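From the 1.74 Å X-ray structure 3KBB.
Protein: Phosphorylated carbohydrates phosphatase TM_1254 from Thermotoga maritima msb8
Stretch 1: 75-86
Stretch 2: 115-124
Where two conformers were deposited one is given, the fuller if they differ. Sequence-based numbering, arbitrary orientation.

Stretch 1 75-86: KKRVFSELLKEN
Stretch 2, residues 115-124: LERLRRLDLE

Residues 75-82 and 115-120 are the C-terminal parts of two helices that run in nearly the same direction, their axes 10.8 Å apart at closest approach and crossing at -27°. Register is set by three pairs: Phe-79 CA lies 8.1 Å from Arg-117 CA, Ser-80 CA lies 7.5 Å from Arg-120 CA, and Glu-85 CA lies 6.5 Å from Leu-121 CA. The first helix keeps its i to i+4 bonds through Leu-83 N to Phe-79 O (2.8 Å), then Leu-83 (phi/psi -77/124) leaves helical geometry and 84-86 continue extended, with psi near 150°. The second ends in a Schellman motif: Asp-122 turns to 52/44, Leu-123 N reaches back to Leu-118 O (3.0 Å) and Asp-122 N to Arg-119 O (3.0 Å).

No hydrogen bond joins the stretches; a salt bridge and packing do. Lys-76 (m, m, t, m) starts sideways, but its end approaches Glu-116 (m, t, chi3 18°), placing Lys-76 NZ 3.2 Å from OE1 of Glu-116. Arg-120 (t, t, m, chi4 129°) lies along the first helix, its CD 3.7 Å from Ser-80 CA; Ser-80 CB sits over one face of the guanidinium, 3.9 Å from Arg-120 NE. Phe-79 (m, chi2 4°) points toward the second stretch and meets Arg-117 (m, t, chi3 -146°, chi4 158°) obliquely, ring CD2 4.2 Å from NE of Arg-117. The aliphatic part of Arg-117 also packs on Leu-83 (t, p), whose CD2 is 4.0 Å from CD of Arg-117.

Leu-121 (m, t) has the largest area covered by the other stretch. Its CD2 lies against the departing backbone, 3.3 Å from Leu-83 O and 3.8 Å from Lys-84 CA, while its CD1 is 4.4 Å from Leu-83 CG. Beyond it, Glu-85 (p, t, chi3 79°) sets CB 4.3 Å from CD1 of Leu-123 (m, t); the Glu-85 carboxylate is hydrogen-bonded elsewhere in the structure.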

ATOM      1  N   LYS A  75      -4.974 -12.574   9.787  1.00 38.20           N
ATOM      2  CA  LYS A  75      -4.259 -11.423   9.219  1.00 38.29           C
ATOM      3  C   LYS A  75      -3.790 -10.448  10.309  1.00 38.40           C
ATOM      4  O   LYS A  75      -2.666  -9.954  10.264  1.00 38.16           O
ATOM      5  CB  LYS A  75      -5.114 -10.700   8.174  1.00 37.69           C
ATOM      6  CG  LYS A  75      -5.241 -11.462   6.873  1.00 38.17           C
ATOM      7  CD  LYS A  75      -6.203 -10.791   5.882  1.00 38.95           C
ATOM      8  CE  LYS A  75      -5.539  -9.610   5.145  1.00 38.37           C
ATOM      9  NZ  LYS A  75      -6.425  -9.113   4.058  1.00 38.81           N
ATOM     10  N   LYS A  76      -4.645 -10.193  11.298  1.00 38.46           N
ATOM     11  CA  LYS A  76      -4.295  -9.300  12.400  1.00 38.78           C
ATOM     12  C   LYS A  76      -3.077  -9.803  13.144  1.00 38.38           C
ATOM     13  O   LYS A  76      -2.159  -9.037  13.427  1.00 38.64           O
ATOM     14  CB  LYS A  76      -5.480  -9.143  13.377  1.00 39.19           C
ATOM     15  CG  LYS A  76      -6.546  -8.141  12.922  1.00 41.37           C
ATOM     16  CD  LYS A  76      -6.000  -6.705  12.908  0.50 42.70           C
ATOM     17  CE  LYS A  76      -7.096  -5.665  13.147  0.50 42.79           C
ATOM     18  NZ  LYS A  76      -8.152  -5.677  12.094  0.50 43.54           N
ATOM     19  N   ARG A  77      -3.081 -11.095  13.457  1.00 37.73           N
ATOM     20  CA  ARG A  77      -2.011 -11.736  14.198  1.00 37.21           C
ATOM     21  C   ARG A  77      -0.714 -11.708  13.420  1.00 36.16           C
ATOM     22  O   ARG A  77       0.326 -11.329  13.965  1.00 35.73           O
ATOM     23  CB  ARG A  77      -2.378 -13.181  14.504  1.00 38.20           C
ATOM     24  CG  ARG A  77      -3.521 -13.333  15.487  1.00 39.28           C
ATOM     25  CD  ARG A  77      -3.661 -14.785  15.923  1.00 42.24           C
ATOM     26  NE  ARG A  77      -5.030 -15.137  16.298  1.00 46.59           N
ATOM     27  CZ  ARG A  77      -5.580 -14.915  17.491  0.50 47.00           C
ATOM     28  NH1 ARG A  77      -4.888 -14.320  18.462  0.50 47.83           N
ATOM     29  NH2 ARG A  77      -6.835 -15.286  17.714  0.50 47.37           N
ATOM     30  N   VAL A  78      -0.780 -12.129  12.158  1.00 34.90           N
ATOM     31  CA  VAL A  78       0.389 -12.162  11.302  1.00 33.98           C
ATOM     32  C   VAL A  78       0.951 -10.745  11.135  1.00 34.30           C
ATOM     33  O   VAL A  78       2.165 -10.547  11.281  1.00 34.44           O
ATOM     34  CB  VAL A  78       0.101 -12.840   9.928  1.00 33.17           C
ATOM     35  CG1 VAL A  78       1.309 -12.768   8.999  1.00 31.69           C
ATOM     36  CG2 VAL A  78      -0.303 -14.315  10.130  1.00 32.72           C
ATOM     37  N   PHE A  79       0.078  -9.770  10.845  1.00 34.94           N
ATOM     38  CA  PHE A  79       0.547  -8.393  10.563  1.00 35.71           C
ATOM     39  C   PHE A  79       1.139  -7.828  11.837  1.00 36.61           C
ATOM     40  O   PHE A  79       2.252  -7.273  11.847  1.00 37.53           O
ATOM     41  CB  PHE A  79      -0.586  -7.492  10.058  1.00 35.37           C
ATOM     42  CG  PHE A  79      -1.033  -7.783   8.640  1.00 36.22           C
ATOM     43  CD1 PHE A  79      -0.512  -8.853   7.907  1.00 35.42           C
ATOM     44  CD2 PHE A  79      -1.994  -6.987   8.046  1.00 36.39           C
ATOM     45  CE1 PHE A  79      -0.944  -9.122   6.611  1.00 36.95           C
ATOM     46  CE2 PHE A  79      -2.447  -7.264   6.754  1.00 36.47           C
ATOM     47  CZ  PHE A  79      -1.912  -8.316   6.031  1.00 35.35           C
ATOM     48  N   SER A  80       0.410  -8.012  12.929  1.00 36.80           N
ATOM     49  CA  SER A  80       0.895  -7.583  14.223  1.00 38.12           C
ATOM     50  C   SER A  80       2.269  -8.176  14.524  1.00 37.90           C
ATOM     51  O   SER A  80       3.174  -7.461  14.954  1.00 37.72           O
ATOM     52  CB  SER A  80      -0.119  -7.928  15.317  1.00 37.63           C
ATOM     53  OG  SER A  80       0.512  -7.909  16.589  1.00 41.75           O
ATOM     54  N   GLU A  81       2.444  -9.469  14.262  1.00 38.22           N
ATOM     55  CA  GLU A  81       3.718 -10.131  14.551  1.00 39.07           C
ATOM     56  C   GLU A  81       4.835  -9.717  13.578  1.00 37.72           C
ATOM     57  O   GLU A  81       5.962  -9.423  14.000  1.00 38.41           O
ATOM     58  CB  GLU A  81       3.565 -11.659  14.558  1.00 39.10           C
ATOM     59  CG  GLU A  81       4.745 -12.405  15.239  1.00 41.95           C
ATOM     60  CD  GLU A  81       4.868 -13.876  14.838  1.00 43.05           C
ATOM     61  OE1 GLU A  81       3.826 -14.579  14.723  1.00 46.29           O
ATOM     62  OE2 GLU A  81       6.022 -14.326  14.635  1.00 48.38           O
ATOM     63  N   LEU A  82       4.526  -9.669  12.289  1.00 35.18           N
ATOM     64  CA  LEU A  82       5.597  -9.655  11.282  1.00 33.95           C
ATOM     65  C   LEU A  82       5.682  -8.413  10.398  1.00 32.75           C
ATOM     66  O   LEU A  82       6.648  -8.272   9.642  1.00 32.27           O
ATOM     67  CB  LEU A  82       5.524 -10.913  10.407  1.00 34.21           C
ATOM     68  CG  LEU A  82       5.868 -12.259  11.084  1.00 35.35           C
ATOM     69  CD1 LEU A  82       5.431 -13.400  10.185  1.00 37.86           C
ATOM     70  CD2 LEU A  82       7.344 -12.376  11.436  1.00 35.26           C
ATOM     71  N   LEU A  83       4.672  -7.545  10.447  1.00 31.98           N
ATOM     72  CA  LEU A  83       4.690  -6.368   9.574  1.00 31.54           C
ATOM     73  C   LEU A  83       5.648  -5.349  10.160  1.00 30.23           C
ATOM     74  O   LEU A  83       5.521  -4.983  11.309  1.00 30.57           O
ATOM     75  CB  LEU A  83       3.299  -5.773   9.379  1.00 31.83           C
ATOM     76  CG  LEU A  83       3.140  -4.663   8.317  1.00 32.65           C
ATOM     77  CD1 LEU A  83       3.573  -5.148   6.915  1.00 32.04           C
ATOM     78  CD2 LEU A  83       1.724  -4.175   8.278  1.00 32.85           C
ATOM     79  N   LYS A  84       6.625  -4.935   9.360  1.00 28.90           N
ATOM     80  CA  LYS A  84       7.608  -3.960   9.781  1.00 28.34           C
ATOM     81  C   LYS A  84       7.672  -2.877   8.710  1.00 27.32           C
ATOM     82  O   LYS A  84       7.322  -3.107   7.556  1.00 27.31           O
ATOM     83  CB  LYS A  84       8.976  -4.620   9.918  1.00 28.47           C
ATOM     84  CG  LYS A  84       9.020  -5.819  10.868  1.00 31.30           C
ATOM     85  CD  LYS A  84       8.770  -5.394  12.310  0.50 31.75           C
ATOM     86  CE  LYS A  84       8.503  -6.608  13.199  0.50 34.26           C
ATOM     87  NZ  LYS A  84       7.669  -6.209  14.367  0.50 35.21           N
ATOM     88  N   GLU A  85       8.154  -1.711   9.085  1.00 25.82           N
ATOM     89  CA  GLU A  85       8.375  -0.653   8.131  1.00 24.69           C
ATOM     90  C   GLU A  85       9.453  -1.091   7.130  1.00 24.62           C
ATOM     91  O   GLU A  85      10.342  -1.903   7.469  1.00 26.00           O
ATOM     92  CB  GLU A  85       8.826   0.612   8.874  1.00 25.26           C
ATOM     93  CG  GLU A  85      10.192   0.464   9.523  1.00 25.63           C
ATOM     94  CD  GLU A  85      10.388   1.432  10.675  1.00 26.54           C
ATOM     95  OE1 GLU A  85       9.864   1.160  11.765  1.00 28.33           O
ATOM     96  OE2 GLU A  85      11.086   2.443  10.514  1.00 30.71           O
ATOM     97  N   ASN A  86       9.383  -0.577   5.906  1.00 23.33           N
ATOM     98  CA  ASN A  86      10.449  -0.837   4.925  1.00 23.78           C
ATOM     99  C   ASN A  86      11.721  -0.071   5.311  1.00 24.35           C
ATOM    100  O   ASN A  86      11.647   1.055   5.840  1.00 23.66           O
ATOM    101  CB  ASN A  86      10.020  -0.449   3.523  1.00 23.43           C
ATOM    102  CG  ASN A  86       9.083  -1.459   2.924  1.00 23.04           C
ATOM    103  OD1 ASN A  86       9.125  -2.634   3.304  1.00 24.10           O
ATOM    104  ND2 ASN A  86       8.270  -1.037   1.955  1.00 20.21           N
ATOM    105  N   LEU A 115      -5.115   3.118   9.632  1.00 19.58           N
ATOM    106  CA  LEU A 115      -4.574   3.758  10.833  1.00 21.22           C
ATOM    107  C   LEU A 115      -4.039   2.767  11.851  1.00 23.44           C
ATOM    108  O   LEU A 115      -3.036   3.063  12.511  1.00 23.31           O
ATOM    109  CB  LEU A 115      -5.614   4.710  11.471  1.00 20.81           C
ATOM    110  CG  LEU A 115      -5.897   5.985  10.658  1.00 19.29           C
ATOM    111  CD1 LEU A 115      -7.107   6.795  11.245  1.00 17.23           C
ATOM    112  CD2 LEU A 115      -4.678   6.897  10.574  1.00 21.31           C
ATOM    113  N   GLU A 116      -4.678   1.609  11.996  1.00 24.83           N
ATOM    114  CA  GLU A 116      -4.234   0.547  12.918  0.50 26.70           C
ATOM    115  C   GLU A 116      -2.783   0.156  12.574  1.00 26.95           C
ATOM    116  O   GLU A 116      -1.885   0.074  13.428  1.00 27.20           O
ATOM    117  CB  GLU A 116      -5.139  -0.682  12.757  0.50 26.83           C
ATOM    118  CG  GLU A 116      -6.569  -0.545  13.266  0.50 28.64           C
ATOM    119  CD  GLU A 116      -7.414  -1.809  13.065  0.50 28.78           C
ATOM    120  OE1 GLU A 116      -6.834  -2.903  12.859  0.50 29.72           O
ATOM    121  OE2 GLU A 116      -8.668  -1.705  13.103  0.50 31.53           O
ATOM    122  N   ARG A 117      -2.565  -0.096  11.276  1.00 26.61           N
ATOM    123  CA  ARG A 117      -1.227  -0.493  10.776  0.50 26.43           C
ATOM    124  C   ARG A 117      -0.198   0.588  11.027  1.00 26.37           C
ATOM    125  O   ARG A 117       0.878   0.330  11.564  1.00 26.94           O
ATOM    126  CB  ARG A 117      -1.262  -0.780   9.274  0.50 26.64           C
ATOM    127  CG  ARG A 117      -1.859  -2.113   8.885  0.50 26.93           C
ATOM    128  CD  ARG A 117      -1.685  -2.341   7.389  0.50 25.14           C
ATOM    129  NE  ARG A 117      -2.822  -3.078   6.849  0.50 26.83           N
ATOM    130  CZ  ARG A 117      -3.189  -3.091   5.581  0.50 23.48           C
ATOM    131  NH1 ARG A 117      -2.521  -2.388   4.663  0.50 25.62           N
ATOM    132  NH2 ARG A 117      -4.254  -3.802   5.237  0.50 25.71           N
ATOM    133  N   LEU A 118      -0.528   1.814  10.641  1.00 25.44           N
ATOM    134  CA  LEU A 118       0.410   2.913  10.789  1.00 25.93           C
ATOM    135  C   LEU A 118       0.731   3.147  12.257  1.00 26.57           C
ATOM    136  O   LEU A 118       1.861   3.488  12.608  1.00 28.46           O
ATOM    137  CB  LEU A 118      -0.181   4.192  10.204  1.00 25.22           C
ATOM    138  CG  LEU A 118      -0.293   4.261   8.683  1.00 24.32           C
ATOM    139  CD1 LEU A 118      -1.116   5.485   8.340  1.00 23.96           C
ATOM    140  CD2 LEU A 118       1.114   4.328   8.066  1.00 24.23           C
ATOM    141  N   ARG A 119      -0.283   3.032  13.115  1.00 28.37           N
ATOM    142  CA  ARG A 119      -0.069   3.245  14.558  1.00 29.77           C
ATOM    143  C   ARG A 119       0.871   2.199  15.152  1.00 28.60           C
ATOM    144  O   ARG A 119       1.782   2.546  15.917  1.00 27.50           O
ATOM    145  CB  ARG A 119      -1.392   3.299  15.326  1.00 30.06           C
ATOM    146  CG  ARG A 119      -1.249   3.922  16.743  1.00 32.48           C
ATOM    147  CD  ARG A 119      -2.631   4.139  17.409  1.00 33.48           C
ATOM    148  NE  ARG A 119      -2.585   5.024  18.586  1.00 39.02           N
ATOM    149  CZ  ARG A 119      -2.571   6.361  18.532  1.00 40.89           C
ATOM    150  NH1 ARG A 119      -2.584   6.984  17.359  1.00 42.96           N
ATOM    151  NH2 ARG A 119      -2.530   7.077  19.648  1.00 42.02           N
ATOM    152  N   ARG A 120       0.669   0.936  14.791  1.00 27.67           N
ATOM    153  CA  ARG A 120       1.516  -0.160  15.255  1.00 29.16           C
ATOM    154  C   ARG A 120       2.958   0.100  14.851  1.00 27.68           C
ATOM    155  O   ARG A 120       3.875  -0.246  15.592  1.00 29.37           O
ATOM    156  CB  ARG A 120       1.048  -1.474  14.632  1.00 29.15           C
ATOM    157  CG  ARG A 120       1.338  -2.743  15.420  1.00 33.73           C
ATOM    158  CD  ARG A 120       0.623  -3.962  14.775  1.00 31.90           C
ATOM    159  NE  ARG A 120      -0.815  -4.119  15.065  0.50 35.41           N
ATOM    160  CZ  ARG A 120      -1.761  -4.299  14.135  0.50 36.84           C
ATOM    161  NH1 ARG A 120      -1.447  -4.320  12.839  0.50 38.04           N
ATOM    162  NH2 ARG A 120      -3.035  -4.455  14.490  0.50 37.01           N
ATOM    163  N   LEU A 121       3.161   0.726  13.686  1.00 26.00           N
ATOM    164  CA  LEU A 121       4.519   0.950  13.174  1.00 25.95           C
ATOM    165  C   LEU A 121       5.054   2.320  13.559  1.00 24.79           C
ATOM    166  O   LEU A 121       6.170   2.656  13.206  1.00 25.88           O
ATOM    167  CB  LEU A 121       4.579   0.745  11.651  1.00 25.93           C
ATOM    168  CG  LEU A 121       4.271  -0.669  11.143  1.00 27.31           C
ATOM    169  CD1 LEU A 121       4.347  -0.675   9.626  1.00 28.68           C
ATOM    170  CD2 LEU A 121       5.219  -1.697  11.739  1.00 29.99           C
ATOM    171  N   ASP A 122       4.258   3.089  14.296  1.00 23.88           N
ATOM    172  CA  ASP A 122       4.618   4.456  14.684  1.00 24.05           C
ATOM    173  C   ASP A 122       5.036   5.341  13.489  1.00 24.06           C
ATOM    174  O   ASP A 122       6.037   6.051  13.551  1.00 22.94           O
ATOM    175  CB  ASP A 122       5.717   4.449  15.773  1.00 25.36           C
ATOM    176  CG  ASP A 122       5.917   5.801  16.397  1.00 25.89           C
ATOM    177  OD1 ASP A 122       4.933   6.560  16.522  1.00 28.37           O
ATOM    178  OD2 ASP A 122       7.074   6.147  16.736  1.00 32.42           O
ATOM    179  N   LEU A 123       4.274   5.262  12.395  1.00 22.84           N
ATOM    180  CA  LEU A 123       4.533   6.076  11.182  1.00 23.40           C
ATOM    181  C   LEU A 123       3.448   7.121  11.011  1.00 22.89           C
ATOM    182  O   LEU A 123       3.572   8.031  10.206  1.00 23.62           O
ATOM    183  CB  LEU A 123       4.610   5.187   9.927  1.00 23.10           C
ATOM    184  CG  LEU A 123       5.710   4.127   9.800  1.00 24.23           C
ATOM    185  CD1 LEU A 123       5.518   3.267   8.510  1.00 25.77           C
ATOM    186  CD2 LEU A 123       7.062   4.774   9.807  1.00 24.16           C
ATOM    187  N   GLU A 124       2.389   7.019  11.823  1.00 22.77           N
ATOM    188  CA  GLU A 124       1.268   7.924  11.702  0.50 22.96           C
ATOM    189  C   GLU A 124       1.623   9.371  12.065  1.00 22.31           C
ATOM    190  O   GLU A 124       1.137  10.315  11.469  1.00 22.55           O
ATOM    191  CB  GLU A 124       0.167   7.402  12.601  0.50 23.57           C
ATOM    192  CG  GLU A 124      -1.204   7.745  12.180  0.50 23.38           C
ATOM    193  CD  GLU A 124      -2.158   7.224  13.193  0.50 24.14           C
ATOM    194  OE1 GLU A 124      -2.364   5.989  13.204  0.50 24.62           O
ATOM    195  OE2 GLU A 124      -2.648   8.046  14.006  0.50 25.42           O
TER